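Lipoteichoic acid primase (Listeria monocytogenes, PDB 4UOP) is a sulfatase-family protein whose extracellular catalytic domain holds a magnesium ion in a mixed alpha/beta fold. Local coordinates at residues Y124-N127 with T128-Y131; F160-R163 with D164-Y167; T245-G248 with N249-A253; I287-T290 with D291-P294. One frame throughout, in Å; residues are numbered along the deposited sequence.

How the contacts relate
All four contacts are turns or helix starts in the sulfatase-family part of the chain, following one another along the sequence in the order 1 to 4. Contacts 1 and 2, the starts of helices 127-130 and 163-169, have centres about 10 Å apart and are joined by T128 bonding to Y161 and N162. Contacts 3 and 4, the start of helix 246-271 and the loop after strand 277-283, have centres about 12 Å apart and touch through Y250, I287, L247 and L293. Between the pairs the centres lie 28 to 31 Å apart. Contacts 1 and 4 both meet the second subunit, and probably form part of the surface between the two copies.

Contact 1: residues Y124-N127 with T128-Y131; sequences YYTN and TQTY
The methyl CG2 of T130 sits between two tyrosine rings, over the centre of one face of Y131 and 4.0 Å from the centroid of the Y125 ring, only 13° off its normal, a CH-pi contact. The opposite face of Y125 is met by CD1 of Y124, displaced toward the rim. At the edge of Y131 comes the amide of N127: OD1 lies in the ring plane, 3.3 Å from Y131 CE2, and so meets the C-H rim, with the amide itself turned 75° from the ring. Y125 and Y131 cross at about a right angle, Y131 OH being 3.8 Å from Y125 CE2, and that hydroxyl is itself bonded to N433. Threonine suits position 130 because its branches do separate work: OG1 lies opposite the carbonyl carbon (chi1 -55°), which turns CG2 to the rings. OG1 and the backbone N of T126 share a bridging water, 2.9 Å from T126 N. These contacts sit at the start of the short helix 127-130, whose N-cap is T126. Its side chain makes no capping bond; instead its carbonyl grips the first turn, T126 O accepting from Q129 N and, in a nearly straight bond of 3.0 Å, from T130 N. Y131 N closes on N127 O at 2.9 Å as the chain leaves helical geometry. Q129 and T126 lie side by side, Q129 CG 3.8 Å from T126 CG2. W113 of helix 107-117 packs on N127 and Y131, while K289 of the second subunit packs on Y125.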
loop_
_atom_site.group_PDB
_atom_site.type_symbol
_atom_site.label_atom_id
_atom_site.label_comp_id
_atom_site.label_asym_id
_atom_site.label_seq_id
_atom_site.Cartn_x
_atom_site.Cartn_y
_atom_site.Cartn_z
ATOM N N TYR B 124 3.953 2.706 3.079
ATOM C CA TYR B 124 3.329 1.671 3.912
ATOM C C TYR B 124 1.969 2.129 4.467
ATOM O O TYR B 124 0.977 1.421 4.318
ATOM C CB TYR B 124 4.312 1.334 5.050
ATOM C CG TYR B 124 3.875 0.322 6.100
ATOM C CD1 TYR B 124 2.976 0.673 7.107
ATOM C CD2 TYR B 124 4.421 -0.967 6.135
ATOM C CE1 TYR B 124 2.593 -0.236 8.083
ATOM C CE2 TYR B 124 4.047 -1.883 7.112
ATOM C CZ TYR B 124 3.133 -1.512 8.083
ATOM O OH TYR B 124 2.754 -2.411 9.056
ATOM N N TYR B 125 1.938 3.301 5.108
ATOM C CA TYR B 125 0.711 3.869 5.706
ATOM C C TYR B 125 -0.112 4.759 4.762
ATOM O O TYR B 125 0.358 5.172 3.709
ATOM C CB TYR B 125 1.074 4.754 6.905
ATOM C CG TYR B 125 1.895 4.109 7.993
ATOM C CD1 TYR B 125 1.349 3.134 8.823
ATOM C CD2 TYR B 125 3.214 4.508 8.224
ATOM C CE1 TYR B 125 2.101 2.556 9.838
ATOM C CE2 TYR B 125 3.972 3.938 9.236
ATOM C CZ TYR B 125 3.410 2.962 10.037
ATOM O OH TYR B 125 4.157 2.399 11.041
ATOM N N THR B 126 -1.353 5.034 5.163
ATOM C CA THR B 126 -2.085 6.219 4.707
ATOM C C THR B 126 -1.797 7.304 5.741
ATOM O O THR B 126 -2.265 7.227 6.883
ATOM C CB THR B 126 -3.600 5.958 4.580
ATOM O OG1 THR B 126 -3.821 5.021 3.523
ATOM C CG2 THR B 126 -4.350 7.219 4.249
ATOM N N ASN B 127 -1.011 8.301 5.352
ATOM C CA ASN B 127 -0.511 9.285 6.309
ATOM C C ASN B 127 -1.611 10.095 6.966
ATOM O O ASN B 127 -1.482 10.470 8.129
ATOM C CB ASN B 127 0.552 10.201 5.671
ATOM C CG ASN B 127 1.915 9.540 5.599
ATOM O OD1 ASN B 127 2.118 8.449 6.135
ATOM N ND2 ASN B 127 2.845 10.178 4.927
ATOM N N THR B 128 -2.697 10.360 6.237
ATOM C CA THR B 128 -3.780 11.139 6.816
ATOM C C THR B 128 -4.437 10.365 7.965
ATOM O O THR B 128 -4.978 10.974 8.874
ATOM C CB THR B 128 -4.840 11.571 5.773
ATOM O OG1 THR B 128 -5.440 10.423 5.172
ATOM C CG2 THR B 128 -4.202 12.448 4.701
ATOM N N GLN B 129 -4.380 9.034 7.908
ATOM C CA GLN B 129 -4.885 8.175 8.987
ATOM C C GLN B 129 -3.870 8.104 10.112
ATOM O O GLN B 129 -4.155 8.475 11.238
ATOM C CB GLN B 129 -5.137 6.756 8.478
ATOM C CG GLN B 129 -6.304 6.649 7.509
ATOM C CD GLN B 129 -7.633 6.403 8.197
ATOM O OE1 GLN B 129 -7.741 6.446 9.432
ATOM N NE2 GLN B 129 -8.657 6.136 7.397
ATOM N N THR B 130 -2.678 7.638 9.787
ATOM C CA THR B 130 -1.651 7.356 10.789
ATOM C C THR B 130 -1.160 8.591 11.540
ATOM O O THR B 130 -0.808 8.494 12.724
ATOM C CB THR B 130 -0.461 6.642 10.134
ATOM O OG1 THR B 130 -0.943 5.474 9.461
ATOM C CG2 THR B 130 0.598 6.230 11.170
ATOM N N TYR B 131 -1.128 9.748 10.877
ATOM C CA TYR B 131 -0.550 10.944 11.501
ATOM C C TYR B 131 -1.555 12.067 11.746
ATOM O O TYR B 131 -1.180 13.211 12.029
ATOM C CB TYR B 131 0.640 11.419 10.674
ATOM C CG TYR B 131 1.725 10.379 10.592
ATOM C CD1 TYR B 131 2.507 10.080 11.704
ATOM C CD2 TYR B 131 1.947 9.657 9.417
ATOM C CE1 TYR B 131 3.491 9.118 11.644
ATOM C CE2 TYR B 131 2.937 8.692 9.350
ATOM C CZ TYR B 131 3.711 8.430 10.465
ATOM O OH TYR B 131 4.695 7.479 10.405
HETATM O O HOH W 1 -2.488 3.540 7.403
#

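Contact 2: residues F160-R163 with D164-Y167; sequences FYNR and DEFY
R163 and Y167, one turn apart on helix 163-169, run side by side and point the same way. The arginine chain, extended from CG to NE, follows the tyrosine ring along its length: R163 CB lies over one face, 4.1 Å from the Y167 centroid in a CH-pi contact, R163 CG is 3.6 Å from Y167 CZ, and R163 CD 3.3 Å from Y167 OH. The guanidinium plane is turned only 21° from the ring plane. One face of the guanidinium is met by Y161, whose CD2 stands over its centre. N162 is the N-cap. Its backbone is in the left-handed region, which asparagine tolerates well, and its carbonyl accepts from E165 N and, at 2.8 Å in the carbonyl plane, from F166 N. The N162 side chain makes no capping bond. With CG opposite the backbone N (chi1 -162°), its amide crosses E165 obliquely, OD1 3.3 Å from E165 CG, while ND2 bonds to T128 O. Acidic D164 and E165 stand in the first turn, where the helix dipole would probably favour negative charge. The R163 and Y167 side chains do not bond to each other; both reach E112, R163 through a salt bridge from NH2 and Y167 through its hydroxyl. Gripped at both oxygens, this carboxylate of helix 107-117 joins the two and probably helps keep R163 beside T108, a ligand of the magnesium ion.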
loop_
_atom_site.group_PDB
_atom_site.type_symbol
_atom_site.label_atom_id
_atom_site.label_comp_id
_atom_site.label_asym_id
_atom_site.label_seq_id
_atom_site.Cartn_x
_atom_site.Cartn_y
_atom_site.Cartn_z
ATOM N N PHE B 160 -14.086 10.157 5.830
ATOM C CA PHE B 160 -13.274 9.504 4.782
ATOM C C PHE B 160 -11.795 9.873 4.914
ATOM O O PHE B 160 -11.438 11.057 4.977
ATOM C CB PHE B 160 -13.696 9.930 3.370
ATOM C CG PHE B 160 -14.698 9.055 2.688
ATOM C CD1 PHE B 160 -16.060 9.313 2.818
ATOM C CD2 PHE B 160 -14.290 8.050 1.820
ATOM C CE1 PHE B 160 -17.001 8.545 2.144
ATOM C CE2 PHE B 160 -15.222 7.281 1.139
ATOM C CZ PHE B 160 -16.580 7.528 1.305
ATOM N N TYR B 161 -10.950 8.849 4.927
ATOM C CA TYR B 161 -9.496 9.000 5.042
ATOM C C TYR B 161 -9.054 9.779 6.284
ATOM O O TYR B 161 -7.963 10.355 6.296
ATOM C CB TYR B 161 -8.907 9.677 3.789
ATOM C CG TYR B 161 -9.494 9.199 2.479
ATOM C CD1 TYR B 161 -9.561 7.844 2.174
ATOM C CD2 TYR B 161 -9.981 10.108 1.544
ATOM C CE1 TYR B 161 -10.103 7.409 0.974
ATOM C CE2 TYR B 161 -10.517 9.686 0.333
ATOM C CZ TYR B 161 -10.585 8.338 0.054
ATOM O OH TYR B 161 -11.119 7.937 -1.157
ATOM N N ASN B 162 -9.891 9.790 7.318
ATOM C CA ASN B 162 -9.562 10.470 8.561
ATOM C C ASN B 162 -9.412 11.996 8.373
ATOM O O ASN B 162 -8.678 12.636 9.115
ATOM C CB ASN B 162 -8.276 9.878 9.147
ATOM C CG ASN B 162 -8.090 10.198 10.614
ATOM O OD1 ASN B 162 -9.035 10.151 11.383
ATOM N ND2 ASN B 162 -6.858 10.506 11.012
ATOM N N ARG B 163 -10.122 12.564 7.403
ATOM C CA ARG B 163 -10.006 14.001 7.105
ATOM C C ARG B 163 -10.405 14.887 8.292
ATOM O O ARG B 163 -9.796 15.944 8.511
ATOM C CB ARG B 163 -10.834 14.389 5.876
ATOM C CG ARG B 163 -10.113 14.149 4.563
ATOM C CD ARG B 163 -11.093 14.156 3.397
ATOM N NE ARG B 163 -10.410 14.086 2.096
ATOM C CZ ARG B 163 -10.938 13.527 0.999
ATOM N NH1 ARG B 163 -12.152 12.973 1.024
ATOM N NH2 ARG B 163 -10.254 13.504 -0.137
ATOM N N ASP B 164 -11.404 14.445 9.056
ATOM C CA ASP B 164 -11.876 15.203 10.220
ATOM C C ASP B 164 -10.832 15.316 11.345
ATOM O O ASP B 164 -10.916 16.224 12.164
ATOM C CB ASP B 164 -13.222 14.676 10.741
ATOM C CG ASP B 164 -13.204 13.210 11.107
ATOM O OD1 ASP B 164 -12.124 12.570 11.104
ATOM O OD2 ASP B 164 -14.309 12.691 11.400
ATOM N N GLU B 165 -9.843 14.424 11.364
ATOM C CA GLU B 165 -8.638 14.604 12.208
ATOM C C GLU B 165 -7.451 15.219 11.464
ATOM O O GLU B 165 -6.677 16.000 12.033
ATOM C CB GLU B 165 -8.205 13.257 12.788
ATOM C CG GLU B 165 -9.269 12.572 13.629
ATOM C CD GLU B 165 -9.664 13.381 14.852
ATOM O OE1 GLU B 165 -8.794 14.096 15.412
ATOM O OE2 GLU B 165 -10.846 13.301 15.260
ATOM N N PHE B 166 -7.276 14.842 10.206
ATOM C CA PHE B 166 -6.154 15.328 9.406
ATOM C C PHE B 166 -6.199 16.839 9.181
ATOM O O PHE B 166 -5.177 17.511 9.256
ATOM C CB PHE B 166 -6.108 14.573 8.077
ATOM C CG PHE B 166 -5.145 15.129 7.084
ATOM C CD1 PHE B 166 -3.784 15.198 7.373
ATOM C CD2 PHE B 166 -5.593 15.591 5.854
ATOM C CE1 PHE B 166 -2.897 15.708 6.444
ATOM C CE2 PHE B 166 -4.703 16.097 4.925
ATOM C CZ PHE B 166 -3.356 16.159 5.226
ATOM N N TYR B 167 -7.377 17.371 8.902
ATOM C CA TYR B 167 -7.476 18.786 8.595
ATOM C C TYR B 167 -7.069 19.684 9.789
ATOM O O TYR B 167 -6.307 20.634 9.590
ATOM C CB TYR B 167 -8.840 19.132 8.001
ATOM C CG TYR B 167 -9.090 18.592 6.600
ATOM C CD1 TYR B 167 -8.051 18.335 5.703
ATOM C CD2 TYR B 167 -10.385 18.380 6.152
ATOM C CE1 TYR B 167 -8.304 17.872 4.420
ATOM C CE2 TYR B 167 -10.640 17.916 4.886
ATOM C CZ TYR B 167 -9.593 17.660 4.025
ATOM O OH TYR B 167 -9.855 17.201 2.757
#

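Contact 3: residues T245-G248 with N249-A253; sequences TELG and NYFEA
T245 and N249 are joined by a nearly straight backbone bond, N249 N to T245 O at 2.9 Å, in the opening turn of helix 246-271, where T245 is the N-cap. Threonine is a natural residue here, since its hydroxyl can curl over the helix start: T245 OG1 accepts from G248 N at 3.0 Å, supplying a partner for an amide in the first turn, which has no preceding helical carbonyl. OG1 is also bonded to L242 O. G248 brings this amide to the cap in a buried place without adding a side chain. The regular pattern continues as Y250 N bonds to E246 O at 2.8 Å, F251 N to L247 O and E252 N to G248 O. Further out, Y250 reaches away, its hydroxyl bonded to S67 O and its ring edge-to-face with F227, while E252 OE1 takes the amide of I236. On the apolar side L247 and F251 lean across one another at a slant. L247 turns with CG opposite its backbone N (chi1 -177°), which carries CD1 over the ring, 4.1 Å from the F251 centroid and 22° off the normal; CD1 also touches Y250 CD2. The side chains come closest at L247 CG and F251 CE2, 3.6 Å.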
loop_
_atom_site.group_PDB
_atom_site.type_symbol
_atom_site.label_atom_id
_atom_site.label_comp_id
_atom_site.label_asym_id
_atom_site.label_seq_id
_atom_site.Cartn_x
_atom_site.Cartn_y
_atom_site.Cartn_z
ATOM N N THR B 245 -18.481 2.958 -22.429
ATOM C CA THR B 245 -17.169 2.402 -22.059
ATOM C C THR B 245 -16.610 3.245 -20.920
ATOM O O THR B 245 -17.042 4.372 -20.750
ATOM C CB THR B 245 -16.130 2.454 -23.213
ATOM O OG1 THR B 245 -15.767 3.812 -23.531
ATOM C CG2 THR B 245 -16.654 1.748 -24.481
ATOM N N GLU B 246 -15.639 2.719 -20.176
ATOM C CA GLU B 246 -15.018 3.466 -19.087
ATOM C C GLU B 246 -14.442 4.789 -19.571
ATOM O O GLU B 246 -14.670 5.817 -18.939
ATOM C CB GLU B 246 -13.916 2.649 -18.398
ATOM C CG GLU B 246 -13.095 3.452 -17.394
ATOM C CD GLU B 246 -12.108 2.603 -16.613
ATOM O OE1 GLU B 246 -11.100 2.146 -17.199
ATOM O OE2 GLU B 246 -12.336 2.410 -15.401
ATOM N N LEU B 247 -13.696 4.769 -20.669
ATOM C CA LEU B 247 -13.080 5.988 -21.189
ATOM C C LEU B 247 -14.121 6.991 -21.653
ATOM O O LEU B 247 -13.963 8.202 -21.463
ATOM C CB LEU B 247 -12.065 5.705 -22.308
ATOM C CG LEU B 247 -11.330 6.940 -22.862
ATOM C CD1 LEU B 247 -10.506 7.614 -21.775
ATOM C CD2 LEU B 247 -10.432 6.591 -24.040
ATOM N N GLY B 248 -15.198 6.495 -22.257
ATOM C CA GLY B 248 -16.279 7.383 -22.663
ATOM C C GLY B 248 -16.918 8.065 -21.478
ATOM O O GLY B 248 -17.115 9.284 -21.480
ATOM N N ASN B 249 -17.212 7.298 -20.437
ATOM C CA ASN B 249 -17.790 7.855 -19.231
ATOM C C ASN B 249 -16.820 8.836 -18.574
ATOM O O ASN B 249 -17.242 9.872 -18.069
ATOM C CB ASN B 249 -18.185 6.755 -18.253
ATOM C CG ASN B 249 -19.292 5.865 -18.806
ATOM O OD1 ASN B 249 -20.085 6.296 -19.633
ATOM N ND2 ASN B 249 -19.334 4.629 -18.360
ATOM N N TYR B 250 -15.538 8.505 -18.624
ATOM C CA TYR B 250 -14.479 9.365 -18.096
ATOM C C TYR B 250 -14.510 10.706 -18.795
ATOM O O TYR B 250 -14.526 11.736 -18.143
ATOM C CB TYR B 250 -13.120 8.710 -18.280
ATOM C CG TYR B 250 -11.964 9.570 -17.843
ATOM C CD1 TYR B 250 -11.636 9.694 -16.492
ATOM C CD2 TYR B 250 -11.209 10.255 -18.767
ATOM C CE1 TYR B 250 -10.572 10.475 -16.082
ATOM C CE2 TYR B 250 -10.143 11.040 -18.369
ATOM C CZ TYR B 250 -9.825 11.135 -17.028
ATOM O OH TYR B 250 -8.768 11.926 -16.652
ATOM N N PHE B 251 -14.594 10.696 -20.121
ATOM C CA PHE B 251 -14.653 11.945 -20.879
ATOM C C PHE B 251 -15.887 12.807 -20.566
ATOM O O PHE B 251 -15.781 14.034 -20.494
ATOM C CB PHE B 251 -14.585 11.684 -22.387
ATOM C CG PHE B 251 -13.210 11.359 -22.918
ATOM C CD1 PHE B 251 -12.060 11.985 -22.441
ATOM C CD2 PHE B 251 -13.075 10.438 -23.946
ATOM C CE1 PHE B 251 -10.823 11.680 -22.969
ATOM C CE2 PHE B 251 -11.836 10.122 -24.465
ATOM C CZ PHE B 251 -10.705 10.739 -23.976
ATOM N N GLU B 252 -17.061 12.195 -20.387
ATOM C CA GLU B 252 -18.252 12.955 -19.986
ATOM C C GLU B 252 -18.048 13.601 -18.607
ATOM O O GLU B 252 -18.442 14.741 -18.380
ATOM C CB GLU B 252 -19.498 12.077 -19.895
ATOM C CG GLU B 252 -19.880 11.374 -21.179
ATOM C CD GLU B 252 -20.549 12.270 -22.210
ATOM O OE1 GLU B 252 -20.736 13.496 -21.982
ATOM O OE2 GLU B 252 -20.908 11.708 -23.267
ATOM N N ALA B 253 -17.445 12.855 -17.693
ATOM C CA ALA B 253 -17.272 13.324 -16.313
ATOM C C ALA B 253 -16.233 14.426 -16.232
ATOM O O ALA B 253 -16.446 15.426 -15.539
ATOM C CB ALA B 253 -16.885 12.185 -15.399
#

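Contact 4: residues I287-T290 with D291-P294; sequences IIKT and DQLP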
loop_
_atom_site.group_PDB
_atom_site.type_symbol
_atom_site.label_atom_id
_atom_site.label_comp_id
_atom_site.label_asym_id
_atom_site.label_seq_id
_atom_site.Cartn_x
_atom_site.Cartn_y
_atom_site.Cartn_z
ATOM N N ILE B 287 -6.045 8.203 -13.616
ATOM C CA ILE B 287 -6.942 7.092 -13.372
ATOM C C ILE B 287 -6.993 6.100 -14.542
ATOM O O ILE B 287 -7.312 4.936 -14.331
ATOM C CB ILE B 287 -8.358 7.604 -12.986
ATOM C CG1 ILE B 287 -9.186 6.502 -12.316
ATOM C CG2 ILE B 287 -9.083 8.178 -14.191
ATOM C CD1 ILE B 287 -8.515 5.860 -11.117
ATOM N N ILE B 288 -6.672 6.552 -15.751
ATOM C CA ILE B 288 -6.723 5.698 -16.941
ATOM C C ILE B 288 -5.306 5.239 -17.281
ATOM O O ILE B 288 -4.409 6.058 -17.523
ATOM C CB ILE B 288 -7.321 6.462 -18.137
ATOM C CG1 ILE B 288 -8.697 7.073 -17.790
ATOM C CG2 ILE B 288 -7.367 5.565 -19.369
ATOM C CD1 ILE B 288 -9.809 6.080 -17.462
ATOM N N LYS B 289 -5.092 3.929 -17.267
ATOM C CA LYS B 289 -3.828 3.367 -17.733
ATOM C C LYS B 289 -3.905 3.300 -19.253
ATOM O O LYS B 289 -4.565 2.405 -19.809
ATOM C CB LYS B 289 -3.587 1.992 -17.128
ATOM C CG LYS B 289 -3.478 2.016 -15.620
ATOM C CD LYS B 289 -2.433 1.031 -15.126
ATOM C CE LYS B 289 -2.220 1.153 -13.625
ATOM N NZ LYS B 289 -3.360 0.597 -12.849
ATOM N N THR B 290 -3.271 4.259 -19.922
ATOM C CA THR B 290 -3.530 4.467 -21.342
ATOM C C THR B 290 -2.966 3.331 -22.195
ATOM O O THR B 290 -3.508 3.052 -23.260
ATOM C CB THR B 290 -3.005 5.819 -21.856
ATOM O OG1 THR B 290 -1.619 5.963 -21.506
ATOM C CG2 THR B 290 -3.811 6.969 -21.255
ATOM N N ASP B 291 -1.896 2.685 -21.737
ATOM C CA ASP B 291 -1.331 1.552 -22.478
ATOM C C ASP B 291 -2.227 0.306 -22.407
ATOM O O ASP B 291 -2.071 -0.596 -23.224
ATOM C CB ASP B 291 0.129 1.251 -22.060
ATOM C CG ASP B 291 0.270 0.824 -20.611
ATOM O OD1 ASP B 291 -0.698 0.258 -20.040
ATOM O OD2 ASP B 291 1.375 1.077 -20.036
ATOM N N GLN B 292 -3.168 0.282 -21.458
ATOM C CA GLN B 292 -4.138 -0.800 -21.323
ATOM C C GLN B 292 -5.473 -0.540 -22.026
ATOM O O GLN B 292 -6.381 -1.367 -21.942
ATOM C CB GLN B 292 -4.417 -1.097 -19.854
ATOM C CG GLN B 292 -3.194 -1.597 -19.099
ATOM C CD GLN B 292 -3.517 -2.394 -17.846
ATOM O OE1 GLN B 292 -4.470 -3.177 -17.816
ATOM N NE2 GLN B 292 -2.674 -2.262 -16.836
ATOM N N LEU B 293 -5.609 0.592 -22.710
ATOM C CA LEU B 293 -6.848 0.878 -23.442
ATOM C C LEU B 293 -7.020 -0.103 -24.598
ATOM O O LEU B 293 -6.032 -0.582 -25.156
ATOM C CB LEU B 293 -6.846 2.307 -24.006
ATOM C CG LEU B 293 -7.013 3.446 -22.995
ATOM C CD1 LEU B 293 -6.687 4.783 -23.644
ATOM C CD2 LEU B 293 -8.425 3.460 -22.429
ATOM N N PRO B 294 -8.279 -0.359 -24.994
ATOM C CA PRO B 294 -8.474 -1.028 -26.280
ATOM C C PRO B 294 -7.771 -0.271 -27.395
ATOM O O PRO B 294 -7.747 0.966 -27.395
ATOM C CB PRO B 294 -9.994 -0.996 -26.481
ATOM C CG PRO B 294 -10.567 -0.857 -25.117
ATOM C CD PRO B 294 -9.546 -0.101 -24.293
#
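A short 3-10 turn in the loop after strand 277-283 joins K289-T290 to Q292-L293; the same loop begins with the magnesium ligands D284 and H285. Two bonds define it: Q292 N donates to K289 O at 3.0 Å, and L293 N to T290 O at a longer 3.3 Å. In both the donor stands above the carbonyl plane, by 71° in the second, a geometry that goes with a tightly wound turn. T290 suits the turn because its hydroxyl, tucked between the backbone N and the carbonyl carbon (chi1 53°), bonds to D314 and ties the turn to helix 312-315. On one flank K289 and Q292 lie side by side, with K289 CD 3.7 Å from Q292 NE2. Their long polar chains fit a surface facing the second subunit: K289 NZ forms a salt bridge with D228 of that subunit, and Q292 OE1 accepts from the backbone N of its K231. On the other flank L293 and I288 supply apolar side chains; L293 CD1 comes 3.6 Å from T290 O, and L293 packs on L247 of helix 246-271. It meets I288 at about a right angle, methyl against methyl, I288 CG2 3.9 Å from L293 CD2.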